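Local coordinates for protein porin B (Pseudomonas putida, PDB 4GEY) that forms a carbohydrate-selective beta-barrel channel in the outer membrane, probably for the uptake of sugars such as the glucose bound here, at residues A[344-349]-A[396-401]; A[385-390]-A[418-423]; A[149-154]-A[189-194]; A[47-52]-A[119-124]. The protein carries 2 engineered substitutions. All blocks are in the same frame, centred on the assembly; numbering follows the deposited sequence.

Contact 1 of 4, residues A[344-349]-A[396-401]. With C8E ((hydroxyethyloxy)tri(ethyloxy)octane), chain E.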
# COMPACT_ATOMS: atom_id res chain seq x y z
N PRO A 344 -6.04 27.43 0.73
CA PRO A 344 -5.99 26.95 -0.65
C PRO A 344 -5.14 25.70 -0.87
O PRO A 344 -5.23 25.10 -1.94
CB PRO A 344 -5.34 28.13 -1.39
CG PRO A 344 -4.49 28.77 -0.37
CD PRO A 344 -5.30 28.69 0.89
N LYS A 345 -4.32 25.33 0.12
CA LYS A 345 -3.51 24.14 -0.02
C LYS A 345 -4.00 22.98 0.85
O LYS A 345 -3.42 21.90 0.81
CB LYS A 345 -2.04 24.43 0.29
CG LYS A 345 -1.39 25.42 -0.65
CD LYS A 345 0.11 25.46 -0.45
CE LYS A 345 0.82 26.18 -1.58
NZ LYS A 345 2.29 26.19 -1.37
N ASP A 346 -5.07 23.20 1.61
CA ASP A 346 -5.66 22.14 2.43
C ASP A 346 -6.46 21.16 1.58
O ASP A 346 -6.90 21.50 0.48
CB ASP A 346 -6.58 22.71 3.51
CG ASP A 346 -5.83 23.30 4.69
OD1 ASP A 346 -4.58 23.24 4.71
OD2 ASP A 346 -6.50 23.80 5.61
N ASP A 347 -6.66 19.95 2.07
CA ASP A 347 -7.48 18.99 1.34
C ASP A 347 -8.49 18.23 2.20
O ASP A 347 -8.32 18.07 3.42
CB ASP A 347 -6.63 18.06 0.45
CG ASP A 347 -5.75 17.11 1.24
OD1 ASP A 347 -5.34 17.46 2.37
OD2 ASP A 347 -5.43 16.01 0.72
N ILE A 348 -9.58 17.82 1.56
CA ILE A 348 -10.61 17.03 2.21
C ILE A 348 -10.73 15.70 1.50
O ILE A 348 -10.94 15.66 0.30
CB ILE A 348 -11.97 17.73 2.14
CG1 ILE A 348 -11.90 19.07 2.86
CG2 ILE A 348 -13.03 16.88 2.79
CD1 ILE A 348 -13.18 19.84 2.80
N GLY A 349 -10.57 14.60 2.23
CA GLY A 349 -10.66 13.29 1.62
C GLY A 349 -11.84 12.47 2.12
O GLY A 349 -12.23 12.57 3.28
N TYR A 396 -9.16 15.60 6.90
CA TYR A 396 -8.89 16.99 6.56
C TYR A 396 -7.38 17.23 6.71
O TYR A 396 -6.82 17.01 7.78
CB TYR A 396 -9.68 17.97 7.45
CG TYR A 396 -9.51 19.41 7.01
CD1 TYR A 396 -8.33 20.11 7.28
CD2 TYR A 396 -10.52 20.07 6.30
CE1 TYR A 396 -8.16 21.42 6.85
CE2 TYR A 396 -10.35 21.39 5.87
CZ TYR A 396 -9.17 22.05 6.14
OH TYR A 396 -8.97 23.34 5.73
N GLY A 397 -6.73 17.67 5.64
CA GLY A 397 -5.30 17.90 5.68
C GLY A 397 -4.93 19.36 5.85
O GLY A 397 -5.19 20.16 4.96
N PHE A 398 -4.35 19.73 7.00
CA PHE A 398 -3.86 21.10 7.15
C PHE A 398 -2.48 21.17 6.54
O PHE A 398 -1.59 20.40 6.89
CB PHE A 398 -3.76 21.54 8.62
CG PHE A 398 -5.05 21.49 9.38
CD1 PHE A 398 -5.90 22.59 9.40
CD2 PHE A 398 -5.42 20.35 10.09
CE1 PHE A 398 -7.10 22.55 10.13
CE2 PHE A 398 -6.61 20.30 10.81
CZ PHE A 398 -7.45 21.39 10.83
N HIS A 399 -2.31 22.09 5.61
CA HIS A 399 -1.00 22.37 5.06
C HIS A 399 -0.32 23.38 5.98
O HIS A 399 -0.43 24.58 5.77
CB HIS A 399 -1.12 22.91 3.63
CG HIS A 399 0.19 23.23 2.99
ND1 HIS A 399 0.92 24.36 3.31
CD2 HIS A 399 0.91 22.56 2.07
CE1 HIS A 399 2.03 24.37 2.60
NE2 HIS A 399 2.06 23.28 1.84
N VAL A 400 0.36 22.88 7.00
CA VAL A 400 1.02 23.75 7.97
C VAL A 400 2.17 24.50 7.32
O VAL A 400 2.19 25.73 7.32
CB VAL A 400 1.56 22.98 9.21
CG1 VAL A 400 1.86 23.97 10.32
CG2 VAL A 400 0.57 21.95 9.68
N THR A 401 3.13 23.75 6.80
CA THR A 401 4.20 24.31 5.97
C THR A 401 4.36 23.46 4.73
O THR A 401 3.59 22.53 4.50
CB THR A 401 5.55 24.36 6.71
OG1 THR A 401 5.97 23.03 7.06
CG2 THR A 401 5.44 25.23 7.97
C10 C8E E . -11.04 29.55 8.64
C11 C8E E . -9.92 28.80 9.36
O12 C8E E . -9.79 27.48 8.86
C13 C8E E . -10.91 26.67 9.16
C14 C8E E . -10.48 25.36 9.83
O15 C8E E . -10.86 24.27 9.01
C16 C8E E . -11.69 23.33 9.65
C17 C8E E . -10.90 22.40 10.58
O18 C8E E . -11.52 21.12 10.61
C19 C8E E . -10.63 20.07 10.93
C20 C8E E . -11.37 19.02 11.74
O21 C8E E . -10.87 18.99 13.06
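The carboxylate of D346, a residue just before its strand begins, grips the neighbouring strand with both oxygens. It does so at the end of an antiparallel strand pair in the wall of an outer-membrane beta barrel, 347-357 against 388-399. OD1 takes the backbone N-H of H399 at 2.7 Å in an almost straight bond, and OD2 offers its anti lone pair to the hydroxyl of Y396. The carboxylate stands nearly perpendicular to the tyrosine ring, at 83°, and a salt bridge from R343 adds a positive group to OD1. D347 and G397 form a hydrogen-bonded pair, with G397 N to D347 O at 2.8 Å and a longer return bond from D347 N to G397 O. The D347 side chain brings OD1 to 3.3 Å from G397 CA; OD2 is held by Y395. I348 CG1 packs on Y396 CD2 at 3.8 Å. With CG anti to the backbone N (chi1 -174°), Y396 starts its ring 4.0 Å from D347 O, which lies over one face; a detergent ethylene glycol chain covers the other. Detergent C19 also touches F398 CZ at 3.4 Å, and F398 lays its own face over Y396 CD1. Beyond the strand pair, the extended K345 side chain crosses H399, with CD over the centre of the imidazole, 3.7 Å from its centroid, and T401 O over the opposite face, toward the rim.

Contact 2 of 4, residues A[385-390]-A[418-423]. With DMU (decyl-beta-D-maltopyranoside), chain L.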
# COMPACT_ATOMS: atom_id res chain seq x y z
N LEU A 385 -16.61 -16.88 10.52
CA LEU A 385 -16.97 -16.93 9.11
C LEU A 385 -16.63 -15.59 8.49
O LEU A 385 -17.23 -14.56 8.83
CB LEU A 385 -18.47 -17.23 8.94
CG LEU A 385 -19.03 -18.56 9.49
CD1 LEU A 385 -20.36 -18.86 8.83
CD2 LEU A 385 -18.08 -19.73 9.27
N GLN A 386 -15.65 -15.58 7.60
CA GLN A 386 -15.20 -14.34 7.00
C GLN A 386 -15.92 -14.06 5.70
O GLN A 386 -15.87 -14.85 4.77
CB GLN A 386 -13.70 -14.37 6.79
CG GLN A 386 -12.94 -14.38 8.08
CD GLN A 386 -11.46 -14.31 7.86
OE1 GLN A 386 -10.84 -15.28 7.42
NE2 GLN A 386 -10.87 -13.16 8.17
N ARG A 387 -16.58 -12.90 5.64
CA ARG A 387 -17.46 -12.57 4.53
C ARG A 387 -17.04 -11.30 3.78
O ARG A 387 -16.41 -11.38 2.73
CB ARG A 387 -18.93 -12.52 5.00
CG ARG A 387 -19.22 -13.51 6.13
CD ARG A 387 -20.66 -13.45 6.65
NE ARG A 387 -21.51 -14.46 6.02
CZ ARG A 387 -22.07 -15.48 6.67
NH1 ARG A 387 -21.89 -15.63 7.98
NH2 ARG A 387 -22.83 -16.34 6.01
N THR A 388 -17.37 -10.12 4.29
CA THR A 388 -17.04 -8.88 3.59
C THR A 388 -16.77 -7.75 4.57
O THR A 388 -17.59 -7.49 5.44
CB THR A 388 -18.17 -8.44 2.64
OG1 THR A 388 -18.60 -9.55 1.84
CG2 THR A 388 -17.69 -7.32 1.73
N GLU A 389 -15.62 -7.11 4.42
CA GLU A 389 -15.20 -6.02 5.29
C GLU A 389 -15.32 -4.73 4.50
O GLU A 389 -14.96 -4.67 3.32
CB GLU A 389 -13.75 -6.23 5.71
CG GLU A 389 -13.12 -5.07 6.47
CD GLU A 389 -11.63 -5.30 6.81
OE1 GLU A 389 -10.83 -4.36 6.65
OE2 GLU A 389 -11.27 -6.42 7.24
N TYR A 390 -15.85 -3.69 5.15
CA TYR A 390 -15.92 -2.38 4.53
C TYR A 390 -15.07 -1.39 5.33
O TYR A 390 -14.98 -1.50 6.56
CB TYR A 390 -17.36 -1.88 4.43
CG TYR A 390 -18.21 -2.68 3.46
CD1 TYR A 390 -18.71 -3.92 3.81
CD2 TYR A 390 -18.51 -2.18 2.19
CE1 TYR A 390 -19.49 -4.66 2.93
CE2 TYR A 390 -19.29 -2.90 1.31
CZ TYR A 390 -19.77 -4.15 1.68
OH TYR A 390 -20.53 -4.88 0.82
N GLY A 418 -14.09 -9.19 7.96
CA GLY A 418 -15.20 -9.81 7.25
C GLY A 418 -16.20 -10.46 8.20
O GLY A 418 -17.17 -11.09 7.76
N VAL A 419 -15.97 -10.29 9.50
CA VAL A 419 -16.76 -10.99 10.49
C VAL A 419 -17.96 -10.17 10.97
O VAL A 419 -17.82 -9.22 11.74
CB VAL A 419 -15.92 -11.42 11.67
CG1 VAL A 419 -16.76 -12.20 12.66
CG2 VAL A 419 -14.77 -12.27 11.18
N ASP A 420 -19.14 -10.58 10.52
CA ASP A 420 -20.37 -9.87 10.85
C ASP A 420 -20.66 -9.85 12.34
O ASP A 420 -21.43 -9.01 12.81
CB ASP A 420 -21.54 -10.49 10.10
CG ASP A 420 -21.48 -10.19 8.62
OD1 ASP A 420 -20.77 -9.24 8.23
OD2 ASP A 420 -22.15 -10.90 7.86
N GLU A 421 -20.03 -10.75 13.07
CA GLU A 421 -20.27 -10.82 14.51
C GLU A 421 -19.48 -9.76 15.28
O GLU A 421 -19.66 -9.62 16.49
CB GLU A 421 -19.97 -12.23 15.04
CG GLU A 421 -21.02 -13.28 14.61
CD GLU A 421 -21.10 -13.50 13.10
OE1 GLU A 421 -20.05 -13.40 12.42
OE2 GLU A 421 -22.23 -13.74 12.58
N VAL A 422 -18.63 -9.02 14.59
CA VAL A 422 -17.85 -7.96 15.22
C VAL A 422 -18.54 -6.64 14.93
O VAL A 422 -18.82 -6.33 13.77
CB VAL A 422 -16.39 -7.91 14.69
CG1 VAL A 422 -15.68 -6.68 15.21
CG2 VAL A 422 -15.61 -9.17 15.06
N ASP A 423 -18.84 -5.88 15.97
CA ASP A 423 -19.57 -4.62 15.81
C ASP A 423 -18.78 -3.61 14.99
O ASP A 423 -17.55 -3.62 14.99
CB ASP A 423 -19.89 -4.01 17.16
CG ASP A 423 -20.80 -4.89 17.99
OD1 ASP A 423 -21.64 -5.60 17.40
OD2 ASP A 423 -20.68 -4.85 19.23
C1 DMU L . -22.97 -7.71 4.75
C2 DMU L . -22.87 -9.14 4.88
C3 DMU L . -24.03 -9.96 5.33
C4 DMU L . -25.40 -9.28 5.18
O5 DMU L . -25.24 -7.81 5.63
C6 DMU L . -24.30 -7.09 4.81
O7 DMU L . -24.08 -11.21 4.59
O16 DMU L . -24.27 -5.72 5.22
C18 DMU L . -24.43 -4.70 4.23
C19 DMU L . -24.02 -3.26 4.61
C22 DMU L . -22.74 -2.61 3.96
C25 DMU L . -22.41 -1.18 4.41
C28 DMU L . -21.05 -0.57 4.11
C31 DMU L . -20.60 0.57 5.00
C34 DMU L . -19.42 1.43 4.59
C37 DMU L . -18.50 1.93 5.65
O49 DMU L . -22.32 -7.36 3.46
O55 DMU L . -21.64 -9.44 5.64
C57 DMU L . -26.40 -9.88 5.86
O61 DMU L . -27.38 -9.06 6.41
C5 DMU L . -24.96 -13.44 4.71
C7 DMU L . -26.16 -13.78 5.41
C8 DMU L . -25.95 -14.05 6.84
C9 DMU L . -25.34 -12.83 7.59
O1 DMU L . -24.33 -12.10 6.69
C10 DMU L . -24.09 -12.42 5.30
O2 DMU L . -27.17 -14.36 7.45
O3 DMU L . -25.32 -13.07 3.33
O4 DMU L . -26.71 -14.97 4.77
C11 DMU L . -24.73 -13.20 8.70
O6 DMU L . -24.15 -12.22 9.48
O HOH W 1 -18.69 -16.08 12.48
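R387 and D420 hold their guanidinium and carboxylate planes only 6° apart, yet the groups are displaced. The aliphatic CD of R387 makes the contact, 3.2 Å from D420 OD2, while R387 NE is 4.1 Å from that oxygen and no guanidinium N-H points at it. The R387 chain bends at chi3 (96°), which puts NE 3.4 Å from detergent C10. Over one face of the guanidinium lies the outer glucose of this decyl maltoside, its C11 toward the rim. The decyl chain crosses a face of the Y390 ring, with C28 3.5 Å above the plane. D420 meets the headgroup: OD2 accepts from detergent O6 at 2.9 Å, and O55 lies 2.7 Å from both OD1 and OD2. S415 bonds to OD1. R387 N donates to G418 O at 2.8 Å, from above the carbonyl plane, fastening the approach to strand 388-399 to the loop of the type I turn V419-V422. A water links L385 N to E421 OE1. An alanine at R387 would probably take one of the positive charges near D420, leaving the more distant K414, and strip the flat group from the maltoside's outer ring. Polar side chains here suit a sugar headgroup, while Y390 suits the alkyl tail.

Contact 3 of 4, residues A[149-154]-A[189-194]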
# COMPACT_ATOMS: atom_id res chain seq x y z
N PHE A 149 16.78 -1.53 -12.30
CA PHE A 149 17.23 -2.77 -11.68
C PHE A 149 17.73 -2.56 -10.25
O PHE A 149 18.38 -1.55 -9.96
CB PHE A 149 18.34 -3.42 -12.52
CG PHE A 149 19.04 -4.56 -11.82
CD1 PHE A 149 18.46 -5.83 -11.78
CD2 PHE A 149 20.26 -4.36 -11.19
CE1 PHE A 149 19.10 -6.88 -11.12
CE2 PHE A 149 20.91 -5.41 -10.53
CZ PHE A 149 20.33 -6.67 -10.49
N GLY A 150 17.44 -3.51 -9.37
CA GLY A 150 17.95 -3.44 -8.01
C GLY A 150 16.96 -3.97 -7.00
O GLY A 150 16.39 -5.04 -7.18
N ARG A 151 16.76 -3.22 -5.91
CA ARG A 151 15.81 -3.64 -4.89
C ARG A 151 14.74 -2.59 -4.61
O ARG A 151 15.06 -1.43 -4.33
CB ARG A 151 16.52 -4.02 -3.59
CG ARG A 151 17.30 -5.31 -3.63
CD ARG A 151 17.89 -5.63 -2.25
NE ARG A 151 16.90 -6.24 -1.36
CZ ARG A 151 16.70 -7.55 -1.25
NH1 ARG A 151 17.41 -8.40 -1.98
NH2 ARG A 151 15.78 -8.03 -0.41
N PHE A 152 13.48 -3.01 -4.69
CA PHE A 152 12.32 -2.18 -4.41
C PHE A 152 11.06 -3.05 -4.33
O PHE A 152 11.13 -4.25 -4.59
CB PHE A 152 12.16 -1.05 -5.46
CG PHE A 152 12.32 -1.51 -6.90
CD1 PHE A 152 13.58 -1.77 -7.43
CD2 PHE A 152 11.22 -1.62 -7.73
CE1 PHE A 152 13.72 -2.18 -8.74
CE2 PHE A 152 11.36 -2.01 -9.05
CZ PHE A 152 12.62 -2.29 -9.55
N GLY A 153 9.93 -2.47 -3.96
CA GLY A 153 8.68 -3.22 -3.90
C GLY A 153 7.84 -3.01 -5.14
O GLY A 153 8.01 -2.00 -5.83
N GLU A 154 6.94 -3.95 -5.44
CA GLU A 154 6.15 -3.90 -6.67
C GLU A 154 5.33 -2.60 -6.80
O GLU A 154 5.17 -2.04 -7.90
CB GLU A 154 5.23 -5.13 -6.78
CG GLU A 154 5.89 -6.48 -7.09
CD GLU A 154 6.40 -7.21 -5.85
OE1 GLU A 154 6.46 -6.58 -4.76
OE2 GLU A 154 6.74 -8.41 -5.96
N SER A 189 12.02 -4.65 0.41
CA SER A 189 12.68 -4.67 -0.90
C SER A 189 12.93 -6.10 -1.35
O SER A 189 12.95 -7.02 -0.54
CB SER A 189 13.99 -3.89 -0.89
OG SER A 189 15.04 -4.69 -0.36
N GLN A 190 13.12 -6.26 -2.67
CA GLN A 190 13.40 -7.55 -3.31
C GLN A 190 14.19 -7.24 -4.57
O GLN A 190 14.07 -6.15 -5.14
CB GLN A 190 12.13 -8.23 -3.79
CG GLN A 190 11.14 -8.61 -2.74
CD GLN A 190 9.77 -8.08 -3.06
OE1 GLN A 190 9.62 -6.91 -3.41
NE2 GLN A 190 8.77 -8.95 -2.96
N TRP A 191 14.96 -8.22 -5.03
CA TRP A 191 15.65 -8.05 -6.30
C TRP A 191 14.60 -7.95 -7.40
O TRP A 191 13.65 -8.73 -7.43
CB TRP A 191 16.62 -9.20 -6.56
CG TRP A 191 17.86 -9.13 -5.72
CD1 TRP A 191 18.22 -9.97 -4.71
CD2 TRP A 191 18.91 -8.14 -5.81
NE1 TRP A 191 19.43 -9.58 -4.18
CE2 TRP A 191 19.87 -8.46 -4.83
CE3 TRP A 191 19.12 -7.03 -6.63
CZ2 TRP A 191 21.02 -7.71 -4.64
CZ3 TRP A 191 20.28 -6.28 -6.44
CH2 TRP A 191 21.21 -6.62 -5.46
N ALA A 192 14.76 -6.97 -8.28
CA ALA A 192 13.76 -6.75 -9.31
C ALA A 192 14.32 -6.09 -10.55
O ALA A 192 15.32 -5.37 -10.50
CB ALA A 192 12.63 -5.94 -8.76
N LEU A 193 13.66 -6.38 -11.67
CA LEU A 193 13.94 -5.77 -12.95
C LEU A 193 12.62 -5.26 -13.52
O LEU A 193 11.64 -5.99 -13.60
CB LEU A 193 14.56 -6.80 -13.89
CG LEU A 193 14.91 -6.32 -15.31
CD1 LEU A 193 15.91 -5.17 -15.26
CD2 LEU A 193 15.43 -7.48 -16.17
N ARG A 194 12.59 -3.99 -13.91
CA ARG A 194 11.37 -3.40 -14.45
C ARG A 194 11.66 -2.66 -15.76
O ARG A 194 12.44 -1.72 -15.78
CB ARG A 194 10.73 -2.44 -13.44
CG ARG A 194 9.42 -1.84 -13.92
CD ARG A 194 9.46 -0.33 -13.94
NE ARG A 194 10.65 0.21 -14.59
CZ ARG A 194 10.98 1.49 -14.58
NH1 ARG A 194 10.20 2.37 -13.96
NH2 ARG A 194 12.08 1.90 -15.18
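R151 NE donates to S189 OG at 2.6 Å, with the hydroxyl at the edge of the guanidinium and near its plane; the same OG is also hydrogen-bonded to L131 O. The bend of the R151 chain at chi3 (80°) turns NE toward the serine. The guanidinium stands almost upright on the W191 indole, planes 83° apart, in a cation-pi contact with CZ 4.6 Å from the centroid of the five-membered ring. Further back, R151 CG makes a CH-pi contact with the six-membered ring, and the indole NE1 is bonded to L225 O. Next come the antiparallel backbone bonds G150 N to A192 O at 3.0 Å and A192 N to G150 O at 2.8 Å, then a longer, looser F152 N to Q190 O. The chain turns a corner at G150 and R151, leaving strand 145-149 while still following strand 190-198. Past it, A192 CB presses on the face of the F152 ring, 3.7 Å from CZ, and R194 CB lies at that ring's edge. F149 and W191 are nearly parallel but slid apart, touching at CZ and CE3, 4.1 Å. Hydroxyl and indole give the buried arginine a bond and a pi face; E211, in a long and weak ion pair, would probably help to steady its charge.

Contact 4 of 4, residues A[47-52]-A[119-124]. With BGC (beta-D-glucopyranose), chain B; C8E ((hydroxyethyloxy)tri(ethyloxy)octane), chain I.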
# COMPACT_ATOMS: atom_id res chain seq x y z
N ASP A 47 12.38 11.67 5.59
CA ASP A 47 10.95 11.89 5.68
C ASP A 47 10.33 11.14 6.84
O ASP A 47 10.70 10.00 7.11
CB ASP A 47 10.30 11.44 4.39
CG ASP A 47 10.83 12.19 3.21
OD1 ASP A 47 10.89 13.43 3.32
OD2 ASP A 47 11.20 11.56 2.20
N TYR A 48 9.38 11.78 7.50
CA TYR A 48 8.71 11.19 8.65
C TYR A 48 7.22 11.01 8.45
O TYR A 48 6.56 11.87 7.88
CB TYR A 48 8.94 12.07 9.87
CG TYR A 48 8.12 11.69 11.07
CD1 TYR A 48 8.55 10.69 11.93
CD2 TYR A 48 6.94 12.35 11.37
CE1 TYR A 48 7.81 10.36 13.05
CE2 TYR A 48 6.20 12.02 12.46
CZ TYR A 48 6.64 11.03 13.30
OH TYR A 48 5.89 10.71 14.39
N VAL A 49 6.68 9.90 8.93
CA VAL A 49 5.23 9.69 8.94
C VAL A 49 4.83 9.14 10.28
O VAL A 49 5.35 8.12 10.70
CB VAL A 49 4.76 8.68 7.84
CG1 VAL A 49 3.25 8.47 7.93
CG2 VAL A 49 5.16 9.15 6.47
N GLY A 50 3.91 9.82 10.96
CA GLY A 50 3.40 9.32 12.22
C GLY A 50 1.90 9.14 12.14
O GLY A 50 1.21 10.04 11.67
N GLU A 51 1.40 7.98 12.56
CA GLU A 51 -0.04 7.73 12.60
C GLU A 51 -0.57 7.32 13.99
O GLU A 51 -0.10 6.34 14.58
CB GLU A 51 -0.42 6.68 11.57
CG GLU A 51 -0.59 7.24 10.17
CD GLU A 51 -0.27 6.24 9.08
OE1 GLU A 51 -0.35 5.01 9.34
OE2 GLU A 51 0.08 6.69 7.97
N VAL A 52 -1.55 8.07 14.49
CA VAL A 52 -2.21 7.76 15.76
C VAL A 52 -3.60 7.20 15.50
O VAL A 52 -4.29 7.69 14.61
CB VAL A 52 -2.41 9.02 16.61
CG1 VAL A 52 -3.08 8.67 17.93
CG2 VAL A 52 -1.08 9.71 16.86
N VAL A 119 -6.08 0.43 10.30
CA VAL A 119 -6.40 1.82 10.60
C VAL A 119 -5.14 2.66 10.77
O VAL A 119 -5.22 3.86 11.04
CB VAL A 119 -7.29 1.95 11.84
CG1 VAL A 119 -8.56 1.18 11.60
CG2 VAL A 119 -6.57 1.42 13.08
N GLN A 120 -3.99 2.02 10.62
CA GLN A 120 -2.73 2.74 10.67
C GLN A 120 -1.81 2.19 9.58
O GLN A 120 -0.95 1.36 9.86
CB GLN A 120 -2.06 2.59 12.04
CG GLN A 120 -2.77 3.33 13.15
CD GLN A 120 -2.42 2.80 14.54
OE1 GLN A 120 -3.11 1.92 15.08
NE2 GLN A 120 -1.34 3.33 15.13
N GLU A 121 -2.00 2.67 8.34
CA GLU A 121 -1.28 2.13 7.18
C GLU A 121 0.22 2.05 7.41
O GLU A 121 0.88 1.19 6.87
CB GLU A 121 -1.55 2.95 5.90
CG GLU A 121 -1.05 4.42 5.93
CD GLU A 121 0.42 4.57 5.53
OE1 GLU A 121 0.98 5.68 5.69
OE2 GLU A 121 1.02 3.60 5.03
N VAL A 122 0.77 2.96 8.19
CA VAL A 122 2.22 2.98 8.29
C VAL A 122 2.79 1.80 9.10
O VAL A 122 3.99 1.53 9.04
CB VAL A 122 2.72 4.33 8.80
CG1 VAL A 122 2.65 4.36 10.33
CG2 VAL A 122 4.11 4.57 8.29
N TRP A 123 1.93 1.11 9.85
CA TRP A 123 2.36 -0.04 10.65
C TRP A 123 2.52 -1.32 9.81
O TRP A 123 1.66 -1.64 8.98
CB TRP A 123 1.38 -0.34 11.77
CG TRP A 123 1.83 -1.50 12.63
CD1 TRP A 123 2.58 -1.44 13.77
CD2 TRP A 123 1.56 -2.90 12.42
NE1 TRP A 123 2.80 -2.69 14.28
CE2 TRP A 123 2.18 -3.61 13.48
CE3 TRP A 123 0.85 -3.62 11.45
CZ2 TRP A 123 2.12 -5.00 13.58
CZ3 TRP A 123 0.80 -5.01 11.57
CH2 TRP A 123 1.42 -5.68 12.62
N GLY A 124 3.58 -2.07 10.06
CA GLY A 124 3.65 -3.41 9.51
C GLY A 124 5.01 -3.79 8.96
O GLY A 124 5.88 -2.94 8.77
C2 BGC B . 2.33 -1.25 5.84
C3 BGC B . 2.19 -0.41 4.73
C4 BGC B . 2.83 -0.95 3.54
C5 BGC B . 2.34 -2.39 3.18
C6 BGC B . 3.06 -3.03 2.22
C1 BGC B . 1.73 -2.55 5.62
O1 BGC B . 1.93 -3.31 6.75
O2 BGC B . 1.70 -0.62 7.00
O3 BGC B . 2.75 0.90 5.07
O4 BGC B . 2.62 -0.07 2.48
O5 BGC B . 2.36 -3.18 4.48
O6 BGC B . 4.28 -3.61 2.56
C2 C8E I . 11.70 5.77 17.09
C3 C8E I . 10.26 5.91 17.58
C4 C8E I . 10.17 6.45 19.01
C5 C8E I . 9.14 7.57 19.12
C6 C8E I . 9.79 8.94 18.99
C7 C8E I . 9.07 9.82 17.96
C8 C8E I . 9.75 11.17 17.79
O9 C8E I . 9.65 11.67 16.47
C10 C8E I . 8.72 12.73 16.30
C11 C8E I . 8.93 13.42 14.94
O12 C8E I . 7.92 14.37 14.63
C13 C8E I . 8.27 15.26 13.58
C14 C8E I . 7.45 16.55 13.62
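E51 reaches from its barrel strand to the loop that holds glucose: OE1 accepts the backbone N-H of V122 at 2.6 Å, met on the syn side and close to the carboxylate plane. Its other oxygen, OE2, lies 2.7 Å from OE1 of E121; the two side chains cross at about a right angle, their carboxylate planes 57° apart. E121 CG, between its backbone N and carbonyl carbon (chi1 64°), lies 3.3 Å from E51 OE2. Beside them V49 CG1 and V122 CG2 pass at 4.0 Å. A weak bond from Q120 NE2 to E51 O completes the set, and Q120 OE1 is held by L103 N. The loop itself is set by a type I turn, W123 N to Q120 O at 2.9 Å. That turn presents carbonyls to the sugar: E121 O accepts from O3 and W123 O accepts from O1 at 2.8 Å. The modelled O2 sits too close to both carbonyls for its place to be trusted. R98 and R125 grip the glucose too. On strand 42-57, V49 and E51 point toward the loop, while Y48 makes no contact with it; one face of its ring lies against detergent C11, and the ring meets that of F72. An alanine at Y48 would probably open a gap over G50 and leave F72 and the detergent without their aromatic partner. Of the two neighbouring acids one may hold a proton, and K431, salt-bridged to E121, would probably ease the charge; E51 holds the V122 N-H behind the sugar-binding carbonyls.

How the contacts relate
Contacts 3 and 4 are the buried pair, with centres 16 and 12 Å from the centre of the chain; contacts 1 and 2 are partly buried, each about 22 Å out. Contacts 1 and 2 share strand 388-399 at separate places, their centres about 33 Å apart, and both meet detergent, as contact 4 does at Y48. In the first, a carboxylate binds protein groups of the neighbouring strand; in the second it binds a maltoside headgroup. Contact 3 joins the chain leaving strand 145-149 to strand 190-198 and relies on arginine, hydroxyl and aromatic faces. Contact 4 alone fastens the wall to the loop that touches glucose, through acids, a backbone N-H and a valine pair.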